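Local coordinates for tumor necrosis factor ligand superfamily member 13 (Mus musculus, PDB 1U5X), which acts as a trimeric cytokine of the tumour necrosis factor family that binds the receptors TACI and BCMA and takes part in regulating tumour cell growth, at the interface of chains A and B. Coordinates in Å, arbitrary orientation; residue numbers count along the deposited sequence, not the author numbering. Chains: chain A/B, Tumor necrosis factor ligand superfamily member 13.

Contact 1: the interface of chains A and B. Residues chain A 83-84, 104-107; chain B 9, 32, 56, 130-131, 134.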
ATOM      1  N   LEU A  83      -4.777   8.055  12.571  1.00 13.03           N
ATOM      2  CA  LEU A  83      -4.105   8.418  11.334  1.00 13.30           C
ATOM      3  C   LEU A  83      -4.747   7.718  10.140  1.00 12.36           C
ATOM      4  O   LEU A  83      -5.170   8.362   9.183  1.00 14.36           O
ATOM      5  CB  LEU A  83      -2.627   8.134  11.425  1.00 13.08           C
ATOM      6  CG  LEU A  83      -1.871   8.881  12.540  1.00 13.69           C
ATOM      7  CD1 LEU A  83      -0.382   8.565  12.445  1.00 17.48           C
ATOM      8  CD2 LEU A  83      -2.090  10.352  12.501  1.00 18.44           C
ATOM      9  N   PHE A  84      -4.809   6.405  10.185  1.00 15.83           N
ATOM     10  CA  PHE A  84      -5.527   5.660   9.180  1.00 14.38           C
ATOM     11  C   PHE A  84      -5.956   4.306   9.701  1.00 16.78           C
ATOM     12  O   PHE A  84      -5.452   3.831  10.709  1.00 14.83           O
ATOM     13  CB  PHE A  84      -4.651   5.462   7.939  1.00 17.41           C
ATOM     14  CG  PHE A  84      -3.381   4.713   8.174  1.00 16.91           C
ATOM     15  CD1 PHE A  84      -2.237   5.399   8.552  1.00 19.41           C
ATOM     16  CD2 PHE A  84      -3.290   3.339   7.980  1.00 15.35           C
ATOM     17  CE1 PHE A  84      -1.019   4.745   8.737  1.00 17.70           C
ATOM     18  CE2 PHE A  84      -2.068   2.668   8.151  1.00 17.79           C
ATOM     19  CZ  PHE A  84      -0.927   3.381   8.528  1.00 18.63           C
ATOM     20  N   ALA A 104      -1.427   2.680   4.340  1.00 15.53           N
ATOM     21  CA  ALA A 104      -0.264   3.542   4.543  1.00 15.21           C
ATOM     22  C   ALA A 104      -0.627   4.971   4.170  1.00 19.15           C
ATOM     23  O   ALA A 104      -1.544   5.222   3.386  1.00 17.53           O
ATOM     24  CB  ALA A 104       0.877   3.088   3.661  1.00 14.43           C
ATOM     25  N   GLY A 105       0.086   5.914   4.737  1.00 13.97           N
ATOM     26  CA  GLY A 105      -0.059   7.306   4.368  1.00 15.07           C
ATOM     27  C   GLY A 105       1.021   8.183   4.924  1.00 12.69           C
ATOM     28  O   GLY A 105       1.886   7.696   5.655  1.00 16.63           O
ATOM     29  N   VAL A 106       0.957   9.470   4.581  1.00 13.83           N
ATOM     30  CA  VAL A 106       1.988  10.411   4.970  1.00 12.97           C
ATOM     31  C   VAL A 106       1.447  11.367   6.006  1.00 17.02           C
ATOM     32  O   VAL A 106       0.412  11.977   5.783  1.00 13.77           O
ATOM     33  CB  VAL A 106       2.523  11.198   3.787  1.00 13.61           C
ATOM     34  CG1 VAL A 106       3.565  12.166   4.234  1.00 16.51           C
ATOM     35  CG2 VAL A 106       3.145  10.252   2.810  1.00 18.05           C
ATOM     36  N   PHE A 107       2.168  11.476   7.130  1.00 12.95           N
ATOM     37  CA  PHE A 107       1.692  12.233   8.279  1.00 13.75           C
ATOM     38  C   PHE A 107       2.797  13.013   8.963  1.00 14.72           C
ATOM     39  O   PHE A 107       3.953  12.584   9.005  1.00 13.19           O
ATOM     40  CB  PHE A 107       1.074  11.270   9.290  1.00 13.70           C
ATOM     41  CG  PHE A 107      -0.032  10.456   8.723  1.00 15.60           C
ATOM     42  CD1 PHE A 107      -1.304  10.976   8.656  1.00 19.16           C
ATOM     43  CD2 PHE A 107       0.207   9.165   8.224  1.00 19.44           C
ATOM     44  CE1 PHE A 107      -2.330  10.242   8.093  1.00 20.50           C
ATOM     45  CE2 PHE A 107      -0.831   8.420   7.678  1.00 20.66           C
ATOM     46  CZ  PHE A 107      -2.093   8.972   7.626  1.00 18.46           C
TER
ATOM     47  N   HIS B   9      -1.379  15.324   1.296  1.00 16.73           N
ATOM     48  CA  HIS B   9      -2.275  14.296   1.788  1.00 15.45           C
ATOM     49  C   HIS B   9      -3.652  14.948   1.876  1.00 15.55           C
ATOM     50  O   HIS B   9      -3.822  15.983   2.511  1.00 15.62           O
ATOM     51  CB  HIS B   9      -1.838  13.747   3.145  1.00 16.03           C
ATOM     52  CG  HIS B   9      -2.648  12.587   3.625  1.00 14.61           C
ATOM     53  ND1 HIS B   9      -2.401  11.282   3.226  1.00 16.39           N
ATOM     54  CD2 HIS B   9      -3.696  12.530   4.484  1.00 18.77           C
ATOM     55  CE1 HIS B   9      -3.244  10.477   3.860  1.00 14.99           C
ATOM     56  NE2 HIS B   9      -4.043  11.209   4.621  1.00 17.02           N
ATOM     57  N   LEU B  32      -2.362  17.950   4.835  1.00 13.11           N
ATOM     58  CA  LEU B  32      -0.908  18.073   4.937  1.00 13.67           C
ATOM     59  C   LEU B  32      -0.343  18.499   3.606  1.00 12.03           C
ATOM     60  O   LEU B  32      -0.611  17.878   2.588  1.00 12.16           O
ATOM     61  CB  LEU B  32      -0.255  16.734   5.318  1.00 11.22           C
ATOM     62  CG  LEU B  32       1.272  16.735   5.433  1.00 13.29           C
ATOM     63  CD1 LEU B  32       1.781  17.713   6.451  1.00 21.24           C
ATOM     64  CD2 LEU B  32       1.787  15.337   5.754  1.00 16.88           C
ATOM     65  N   TYR B  56      -0.707   7.493  -3.839  1.00 16.67           N
ATOM     66  CA  TYR B  56      -1.416   6.443  -3.104  1.00 15.58           C
ATOM     67  C   TYR B  56      -2.870   6.857  -2.943  1.00 15.29           C
ATOM     68  O   TYR B  56      -3.185   8.046  -2.852  1.00 15.50           O
ATOM     69  CB  TYR B  56      -0.765   6.146  -1.748  1.00 17.23           C
ATOM     70  CG  TYR B  56      -0.668   7.304  -0.772  1.00 15.04           C
ATOM     71  CD1 TYR B  56      -1.698   7.610   0.079  1.00 17.14           C
ATOM     72  CD2 TYR B  56       0.497   8.069  -0.722  1.00 17.35           C
ATOM     73  CE1 TYR B  56      -1.585   8.676   0.997  1.00 15.40           C
ATOM     74  CE2 TYR B  56       0.639   9.133   0.142  1.00 15.80           C
ATOM     75  CZ  TYR B  56      -0.405   9.417   1.027  1.00 18.69           C
ATOM     76  OH  TYR B  56      -0.242  10.481   1.877  1.00 14.52           O
ATOM     77  N   PRO B 130     -11.748  10.552   7.062  1.00 13.27           N
ATOM     78  CA  PRO B 130     -10.373  10.825   6.605  1.00 14.38           C
ATOM     79  C   PRO B 130      -9.417   9.672   6.908  1.00 11.66           C
ATOM     80  O   PRO B 130      -8.375   9.507   6.248  1.00 16.22           O
ATOM     81  CB  PRO B 130      -9.999  12.112   7.374  1.00 18.23           C
ATOM     82  CG  PRO B 130     -10.841  12.078   8.598  1.00 17.22           C
ATOM     83  CD  PRO B 130     -12.133  11.420   8.190  1.00 13.95           C
ATOM     84  N   HIS B 131      -9.791   8.825   7.865  1.00 12.49           N
ATOM     85  CA  HIS B 131      -8.961   7.650   8.240  1.00 14.14           C
ATOM     86  C   HIS B 131      -9.174   6.487   7.302  1.00 17.64           C
ATOM     87  O   HIS B 131      -8.308   5.628   7.220  1.00 15.03           O
ATOM     88  CB  HIS B 131      -9.259   7.240   9.705  1.00 14.58           C
ATOM     89  CG  HIS B 131      -9.367   8.413  10.602  1.00 15.03           C
ATOM     90  ND1 HIS B 131     -10.576   8.883  11.072  1.00 20.95           N
ATOM     91  CD2 HIS B 131      -8.429   9.273  11.049  1.00 16.31           C
ATOM     92  CE1 HIS B 131     -10.368   9.958  11.811  1.00 16.53           C
ATOM     93  NE2 HIS B 131      -9.074  10.217  11.810  1.00 18.67           N
ATOM     94  N   PHE B 134      -8.658   8.352   1.474  1.00 14.06           N
ATOM     95  CA  PHE B 134      -7.652   9.376   1.347  1.00 14.79           C
ATOM     96  C   PHE B 134      -6.854   9.226   0.067  1.00 18.81           C
ATOM     97  O   PHE B 134      -6.938   8.213  -0.629  1.00 16.24           O
ATOM     98  CB  PHE B 134      -6.775   9.418   2.615  1.00 14.61           C
ATOM     99  CG  PHE B 134      -6.150   8.107   2.988  1.00 15.00           C
ATOM    100  CD1 PHE B 134      -5.014   7.660   2.345  1.00 14.79           C
ATOM    101  CD2 PHE B 134      -6.667   7.352   4.037  1.00 15.17           C
ATOM    102  CE1 PHE B 134      -4.421   6.453   2.704  1.00 17.25           C
ATOM    103  CE2 PHE B 134      -6.068   6.159   4.381  1.00 14.33           C
ATOM    104  CZ  PHE B 134      -4.958   5.735   3.754  1.00 17.14           C
TER
HETATM  105  O   HOH W   1      -5.737   9.964   6.664  1.00 27.93           O
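The phenol oxygen OH of B:Tyr56 is gripped from two directions. The backbone N of A:Val106 donates to it across the interface, at 3.1 Å and with a bent angle of 138° at the hydrogen. From its own chain, ND1 of B:His9 meets the same oxygen at 2.7 Å, nearly straight, which ties the imidazole to the phenol. With CG between the backbone N and carbonyl carbon (chi1 59°), the ring of B:Tyr56 extends to A:Gly105 and A:Val106. The side chains of B:Tyr56 and A:Val106 cross at about a right angle, and ring carbon CE2 of B:Tyr56 lies 3.8 Å from A:Val106 CG2. The carbonyl O of A:Val106 sits over the rim of one face of the B:His9 ring. The other imidazole nitrogen, NE2, pairs at 2.9 Å with a water in the ring plane. That water also meets the carbonyl O of A:Leu83 at 3.0 Å. It meets the carbonyl O of B:Pro130 too, and so bridges the chains. Methyl CD2 of B:Leu32 packs on A:Val106 CG1 at 3.9 Å. Further along, CE2 on the rim of B:Phe134 touches A:Phe84 CB at 3.9 Å. This mixed patch of aromatic and aliphatic packing and polar links joins neighbouring jelly-roll subunits of the APRIL homotrimer.

Contact 2: the interface of chains A and B. Residues chain A 85-88, 101-103; chain B 58, 60, 99-100.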
ATOM      1  N   ARG A  85      -6.863   3.666   8.980  1.00 13.69           N
ATOM      2  CA  ARG A  85      -7.284   2.296   9.309  1.00 12.28           C
ATOM      3  C   ARG A  85      -7.401   1.442   8.031  1.00 16.66           C
ATOM      4  O   ARG A  85      -7.564   1.955   6.939  1.00 15.81           O
ATOM      5  CB  ARG A  85      -8.558   2.324  10.156  0.50 16.63           C
ATOM      6  CG  ARG A  85      -9.841   2.125   9.377  0.50 21.51           C
ATOM      7  CD  ARG A  85     -11.164   2.523  10.085  0.50 24.75           C
ATOM      8  NE  ARG A  85     -11.304   2.121  11.488  0.50 23.03           N
ATOM      9  CZ  ARG A  85     -11.551   2.946  12.511  0.50 23.39           C
ATOM     10  NH1 ARG A  85     -11.664   4.260  12.340  0.50 22.88           N
ATOM     11  NH2 ARG A  85     -11.687   2.449  13.731  0.50 28.87           N
ATOM     12  N   CYS A  86      -7.284   0.141   8.202  1.00 14.44           N
ATOM     13  CA  CYS A  86      -7.501  -0.832   7.151  1.00 15.81           C
ATOM     14  C   CYS A  86      -8.688  -1.680   7.583  1.00 17.98           C
ATOM     15  O   CYS A  86      -8.810  -1.968   8.767  1.00 16.05           O
ATOM     16  CB  CYS A  86      -6.240  -1.661   7.012  1.00 16.04           C
ATOM     17  SG  CYS A  86      -6.301  -2.691   5.568  1.00 17.55           S
ATOM     18  N   ILE A  87      -9.592  -2.028   6.669  1.00 10.30           N
ATOM     19  CA  ILE A  87     -10.767  -2.846   7.030  1.00 14.19           C
ATOM     20  C   ILE A  87     -10.983  -3.971   6.010  1.00 16.97           C
ATOM     21  O   ILE A  87     -10.933  -3.708   4.819  1.00 14.92           O
ATOM     22  CB  ILE A  87     -12.063  -1.974   7.123  1.00 18.16           C
ATOM     23  CG1 ILE A  87     -11.856  -0.746   7.998  1.00 23.54           C
ATOM     24  CG2 ILE A  87     -13.187  -2.787   7.714  1.00 20.24           C
ATOM     25  CD1 ILE A  87     -12.826   0.323   7.701  1.00 32.69           C
ATOM     26  N   ARG A  88     -11.268  -5.198   6.467  1.00 15.78           N
ATOM     27  CA  ARG A  88     -11.467  -6.359   5.586  1.00 19.09           C
ATOM     28  C   ARG A  88     -12.542  -7.263   6.109  1.00 21.59           C
ATOM     29  O   ARG A  88     -12.407  -7.745   7.215  1.00 19.87           O
ATOM     30  CB  ARG A  88     -10.217  -7.243   5.530  1.00 22.42           C
ATOM     31  CG  ARG A  88      -9.102  -6.687   4.766  1.00 30.59           C
ATOM     32  CD  ARG A  88      -8.879  -7.295   3.394  1.00 33.57           C
ATOM     33  NE  ARG A  88      -7.961  -6.435   2.676  1.00 37.76           N
ATOM     34  CZ  ARG A  88      -8.174  -5.150   2.394  1.00 44.16           C
ATOM     35  NH1 ARG A  88      -9.314  -4.545   2.710  1.00 43.05           N
ATOM     36  NH2 ARG A  88      -7.228  -4.456   1.777  1.00 51.55           N
ATOM     37  N   CYS A 101      -4.337  -7.100   5.368  1.00 15.63           N
ATOM     38  CA  CYS A 101      -4.905  -5.772   5.285  1.00 15.15           C
ATOM     39  C   CYS A 101      -3.743  -4.809   5.325  1.00 15.15           C
ATOM     40  O   CYS A 101      -3.072  -4.691   6.331  1.00 14.52           O
ATOM     41  CB  CYS A 101      -5.866  -5.557   6.456  1.00 15.43           C
ATOM     42  SG  CYS A 101      -7.187  -4.422   6.097  1.00 16.42           S
ATOM     43  N   TYR A 102      -3.496  -4.127   4.211  1.00 15.99           N
ATOM     44  CA  TYR A 102      -2.403  -3.142   4.134  1.00 14.09           C
ATOM     45  C   TYR A 102      -2.979  -1.732   3.997  1.00 12.83           C
ATOM     46  O   TYR A 102      -3.916  -1.512   3.220  1.00 16.93           O
ATOM     47  CB  TYR A 102      -1.535  -3.440   2.898  1.00 19.36           C
ATOM     48  CG  TYR A 102      -0.358  -2.495   2.697  1.00 12.79           C
ATOM     49  CD1 TYR A 102      -0.535  -1.249   2.084  1.00 15.64           C
ATOM     50  CD2 TYR A 102       0.922  -2.812   3.162  1.00 16.59           C
ATOM     51  CE1 TYR A 102       0.538  -0.349   1.927  1.00 16.43           C
ATOM     52  CE2 TYR A 102       1.986  -1.904   2.985  1.00 21.17           C
ATOM     53  CZ  TYR A 102       1.802  -0.716   2.367  1.00 18.41           C
ATOM     54  OH  TYR A 102       2.793   0.237   2.155  1.00 19.67           O
ATOM     55  N   SER A 103      -2.401  -0.778   4.723  1.00 13.75           N
ATOM     56  CA  SER A 103      -2.684   0.656   4.487  1.00 13.85           C
ATOM     57  C   SER A 103      -1.469   1.466   4.842  1.00 14.18           C
ATOM     58  O   SER A 103      -0.544   0.978   5.510  1.00 14.77           O
ATOM     59  CB  SER A 103      -3.935   1.099   5.270  1.00 14.93           C
ATOM     60  OG  SER A 103      -4.303   2.447   4.977  1.00 17.69           O
TER
ATOM     61  N   GLN B  58      -6.613   5.318  -1.040  1.00 16.63           N
ATOM     62  CA  GLN B  58      -7.456   4.368  -0.352  1.00 12.82           C
ATOM     63  C   GLN B  58      -8.878   4.857  -0.404  1.00 14.90           C
ATOM     64  O   GLN B  58      -9.159   6.064  -0.250  1.00 15.98           O
ATOM     65  CB  GLN B  58      -7.081   4.160   1.118  1.00 15.74           C
ATOM     66  CG  GLN B  58      -7.893   3.026   1.818  1.00 14.09           C
ATOM     67  CD  GLN B  58      -7.327   2.671   3.185  1.00 15.42           C
ATOM     68  OE1 GLN B  58      -6.245   2.035   3.254  1.00 15.93           O
ATOM     69  NE2 GLN B  58      -8.057   2.994   4.250  1.00 12.99           N
ATOM     70  N   LEU B  60     -12.649   3.579   1.333  1.00 13.70           N
ATOM     71  CA  LEU B  60     -13.367   2.699   2.236  1.00 14.89           C
ATOM     72  C   LEU B  60     -14.795   2.485   1.724  1.00 16.37           C
ATOM     73  O   LEU B  60     -15.559   3.431   1.622  1.00 14.51           O
ATOM     74  CB  LEU B  60     -13.383   3.310   3.636  1.00 17.16           C
ATOM     75  CG  LEU B  60     -14.293   2.655   4.666  1.00 20.42           C
ATOM     76  CD1 LEU B  60     -14.013   1.155   4.678  1.00 18.81           C
ATOM     77  CD2 LEU B  60     -14.077   3.321   6.062  1.00 23.89           C
ATOM     78  N   ASN B  99     -14.987  -2.926   3.453  1.00 21.21           N
ATOM     79  CA  ASN B  99     -13.664  -3.183   2.881  1.00 17.94           C
ATOM     80  C   ASN B  99     -12.966  -1.912   2.435  1.00 18.95           C
ATOM     81  O   ASN B  99     -13.533  -1.141   1.675  1.00 15.66           O
ATOM     82  CB  ASN B  99     -13.803  -4.091   1.644  1.00 17.88           C
ATOM     83  CG  ASN B  99     -13.911  -5.568   1.983  1.00 22.85           C
ATOM     84  OD1 ASN B  99     -13.080  -6.118   2.697  1.00 17.90           O
ATOM     85  ND2 ASN B  99     -14.928  -6.236   1.418  1.00 23.33           N
ATOM     86  N   SER B 100     -11.716  -1.716   2.868  1.00 14.13           N
ATOM     87  CA  SER B 100     -10.873  -0.675   2.327  1.00 14.46           C
ATOM     88  C   SER B 100     -10.140  -1.252   1.115  1.00 14.58           C
ATOM     89  O   SER B 100      -9.830  -2.439   1.049  1.00 15.01           O
ATOM     90  CB  SER B 100      -9.881  -0.122   3.390  1.00 15.39           C
ATOM     91  OG  SER B 100      -9.088  -1.135   3.969  1.00 14.17           O
TER
HETATM   92  O   HOH W   2      -6.715  -0.752   2.873  1.00 27.03           O
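A:Ile87 and B:Leu60 form the apolar centre. Methyl CD1 of the isoleucine lies against both methyls of the leucine, and its contact with B:Leu60 CD1 is tight at 3.4 Å. The two side chains cross obliquely. This part of the homotrimer interface joins two subunits partly through backbone pairing. B:Ser100 pairs with the backbone of A:Ile87. The amide N of A:Ile87 donates to B:Ser100 OG at 2.9 Å, almost straight at 175°. The amide N of B:Ser100 donates to A:Ile87 O, also at 2.9 Å. The serine hydroxyl makes a longer bond to that carbonyl from the opposite face of its plane. Chi1 of 55° sets OG between the backbone N and carbonyl carbon, where it can serve both polar atoms of A:Ile87. An antiparallel bridge joins A:Arg88 to B:Asn99. The guanidinium of A:Arg88, though poorly ordered, lies over the A:Cys86–A:Cys101 disulfide and donates through NH1 to B:Ser100 O. At the other side of the rim is B:Gln58. Its extended side chain sends NE2 to A:Arg85 O at 2.9 Å, in its own amide plane and nearly in line with the carbonyl. Its OE1 accepts from the hydroxyl OG of A:Ser103 at 2.6 Å, with the donor tilted 31° from the amide carbonyl plane.

Contact 3: the interface of chains A and B. Residues chain A 52, 106, 140; chain B 4-5, 7, 32, 34.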
ATOM      1  N   ILE A  52       7.807  14.741   8.722  1.00 11.33           N
ATOM      2  CA  ILE A  52       6.806  14.104   7.887  1.00 10.28           C
ATOM      3  C   ILE A  52       7.268  12.686   7.545  1.00 12.56           C
ATOM      4  O   ILE A  52       8.413  12.468   7.130  1.00 16.22           O
ATOM      5  CB  ILE A  52       6.571  14.969   6.609  1.00 12.61           C
ATOM      6  CG1 ILE A  52       5.910  16.308   7.001  1.00 17.28           C
ATOM      7  CG2 ILE A  52       5.762  14.229   5.610  1.00 12.61           C
ATOM      8  CD1 ILE A  52       5.750  17.291   5.846  1.00 24.28           C
ATOM      9  N   VAL A 106       0.957   9.470   4.581  1.00 13.83           N
ATOM     10  CA  VAL A 106       1.988  10.411   4.970  1.00 12.97           C
ATOM     11  C   VAL A 106       1.447  11.367   6.006  1.00 17.02           C
ATOM     12  O   VAL A 106       0.412  11.977   5.783  1.00 13.77           O
ATOM     13  CB  VAL A 106       2.523  11.198   3.787  1.00 13.61           C
ATOM     14  CG1 VAL A 106       3.565  12.166   4.234  1.00 16.51           C
ATOM     15  CG2 VAL A 106       3.145  10.252   2.810  1.00 18.05           C
ATOM     16  N   LEU A 140      10.463  11.604   5.468  1.00 15.48           N
ATOM     17  CA  LEU A 140      10.436  12.235   4.153  1.00 17.01           C
ATOM     18  C   LEU A 140      10.997  13.647   4.164  1.00 20.19           C
ATOM     19  O   LEU A 140      11.212  14.237   5.226  1.00 15.24           O
ATOM     20  CB  LEU A 140       8.995  12.230   3.614  1.00 15.66           C
ATOM     21  CG  LEU A 140       8.379  10.855   3.404  1.00 18.50           C
ATOM     22  CD1 LEU A 140       6.925  10.959   2.887  1.00 18.72           C
ATOM     23  CD2 LEU A 140       9.212   9.960   2.494  1.00 20.93           C
ATOM     24  OXT LEU A 140      11.255  14.219   3.094  1.00 20.95           O
TER
ATOM     25  N   LYS B   4      14.526  16.836   1.436  1.00 30.05           N
ATOM     26  CA  LYS B   4      13.168  17.198   1.957  1.00 32.24           C
ATOM     27  C   LYS B   4      12.129  17.219   0.825  1.00 31.75           C
ATOM     28  O   LYS B   4      12.166  18.090  -0.039  1.00 34.88           O
ATOM     29  CB  LYS B   4      13.229  18.545   2.646  1.00 32.68           C
ATOM     30  N   HIS B   5      11.193  16.271   0.857  1.00 29.17           N
ATOM     31  CA  HIS B   5      10.287  16.019  -0.255  1.00 28.68           C
ATOM     32  C   HIS B   5       9.014  16.873  -0.201  1.00 25.37           C
ATOM     33  O   HIS B   5       8.495  17.138   0.867  1.00 26.62           O
ATOM     34  CB  HIS B   5       9.845  14.546  -0.252  1.00 31.80           C
ATOM     35  CG  HIS B   5      10.951  13.582  -0.531  1.00 36.57           C
ATOM     36  ND1 HIS B   5      10.839  12.583  -1.473  1.00 37.40           N
ATOM     37  CD2 HIS B   5      12.188  13.458   0.005  1.00 41.74           C
ATOM     38  CE1 HIS B   5      11.957  11.883  -1.505  1.00 38.76           C
ATOM     39  NE2 HIS B   5      12.797  12.400  -0.626  1.00 40.35           N
ATOM     40  N   VAL B   7       5.024  17.097  -0.552  1.00 16.99           N
ATOM     41  CA  VAL B   7       3.982  16.127  -0.253  1.00 15.13           C
ATOM     42  C   VAL B   7       2.600  16.761  -0.195  1.00 13.74           C
ATOM     43  O   VAL B   7       2.462  17.982   0.012  1.00 14.88           O
ATOM     44  CB  VAL B   7       4.246  15.326   1.070  1.00 21.16           C
ATOM     45  CG1 VAL B   7       5.718  14.813   1.150  1.00 22.01           C
ATOM     46  CG2 VAL B   7       3.922  16.120   2.263  1.00 24.35           C
ATOM     47  N   LEU B  32      -2.362  17.950   4.835  1.00 13.11           N
ATOM     48  CA  LEU B  32      -0.908  18.073   4.937  1.00 13.67           C
ATOM     49  C   LEU B  32      -0.343  18.499   3.606  1.00 12.03           C
ATOM     50  O   LEU B  32      -0.611  17.878   2.588  1.00 12.16           O
ATOM     51  CB  LEU B  32      -0.255  16.734   5.318  1.00 11.22           C
ATOM     52  CG  LEU B  32       1.272  16.735   5.433  1.00 13.29           C
ATOM     53  CD1 LEU B  32       1.781  17.713   6.451  1.00 21.24           C
ATOM     54  CD2 LEU B  32       1.787  15.337   5.754  1.00 16.88           C
ATOM     55  N   ARG B  34       3.383  20.139   1.893  1.00  9.97           N
ATOM     56  CA  ARG B  34       4.697  20.711   1.802  1.00 12.58           C
ATOM     57  C   ARG B  34       5.055  20.916   0.336  1.00 14.59           C
ATOM     58  O   ARG B  34       4.809  20.047  -0.501  1.00 14.71           O
ATOM     59  CB  ARG B  34       5.749  19.807   2.450  1.00 16.04           C
ATOM     60  CG  ARG B  34       7.137  20.414   2.348  1.00 19.31           C
ATOM     61  CD  ARG B  34       8.150  19.843   3.308  1.00 24.77           C
ATOM     62  NE  ARG B  34       8.439  18.445   3.009  1.00 26.02           N
ATOM     63  CZ  ARG B  34       9.041  17.603   3.844  1.00 30.23           C
ATOM     64  NH1 ARG B  34       9.427  17.999   5.051  1.00 31.12           N
ATOM     65  NH2 ARG B  34       9.252  16.353   3.475  1.00 28.04           N
TER
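A:Ile52 and A:Leu140 press against B:Arg34 at this edge of the homotrimer of tumour necrosis factor family domains. A:Ile52 lies in strand 51-61, and A:Leu140 is the C-terminal residue. Methyl CD1 of A:Ile52 sits over one face of the B:Arg34 guanidinium, towards its rim, 3.9 Å from CZ. The two side chains run past each other in opposite directions. The same methyl meets CD1 of B:Leu32 tip to tip at 4.0 Å. B:Val7 CG2 approaches it more loosely. CA of B:Lys4, whose side chain is incomplete, lies over the rim of the opposite guanidinium face. The chain of B:Arg34 starts with CG anti to the backbone N (chi1 180°) and bends at chi3 (66°). This turns the guanidinium side-on to the carbonyl O of B:His5. NE and NH2 both donate to that one oxygen, NH2 at 2.8 Å and on a lone pair. The two bonds fix the rotation of the group, although B:His5 is itself poorly ordered. The terminal carboxylate carbon of A:Leu140 lies at the guanidinium edge, in its plane. Carboxylate oxygen OXT is 3.0 Å from NH2 of B:Arg34, but the N-H points elsewhere. Attraction between the opposite charges may still favour this placement. OXT instead accepts a hydrogen bond from the backbone N of B:His5, at 3.0 Å and 165° at the hydrogen.

The three contacts run in sequence along one interface between neighbouring subunits. Contact 1 lies in the middle, with C-alpha centres about 12 Å from contact 2 and 11 Å from contact 3. The outer two are about 22 Å apart. Contacts 1 and 3 share A:Val106 and B:Leu32. Strand 99-109 of chain A contributes to all three, and strand 51-61 of chain B to contacts 1 and 2. Chain A also offers its own strand 51-61 in contact 3. Strands 51-61 and 99-109 thus serve on both sides, but with largely different residues. Each subunit turns a different face to each neighbour, as expected for a closed homotrimer.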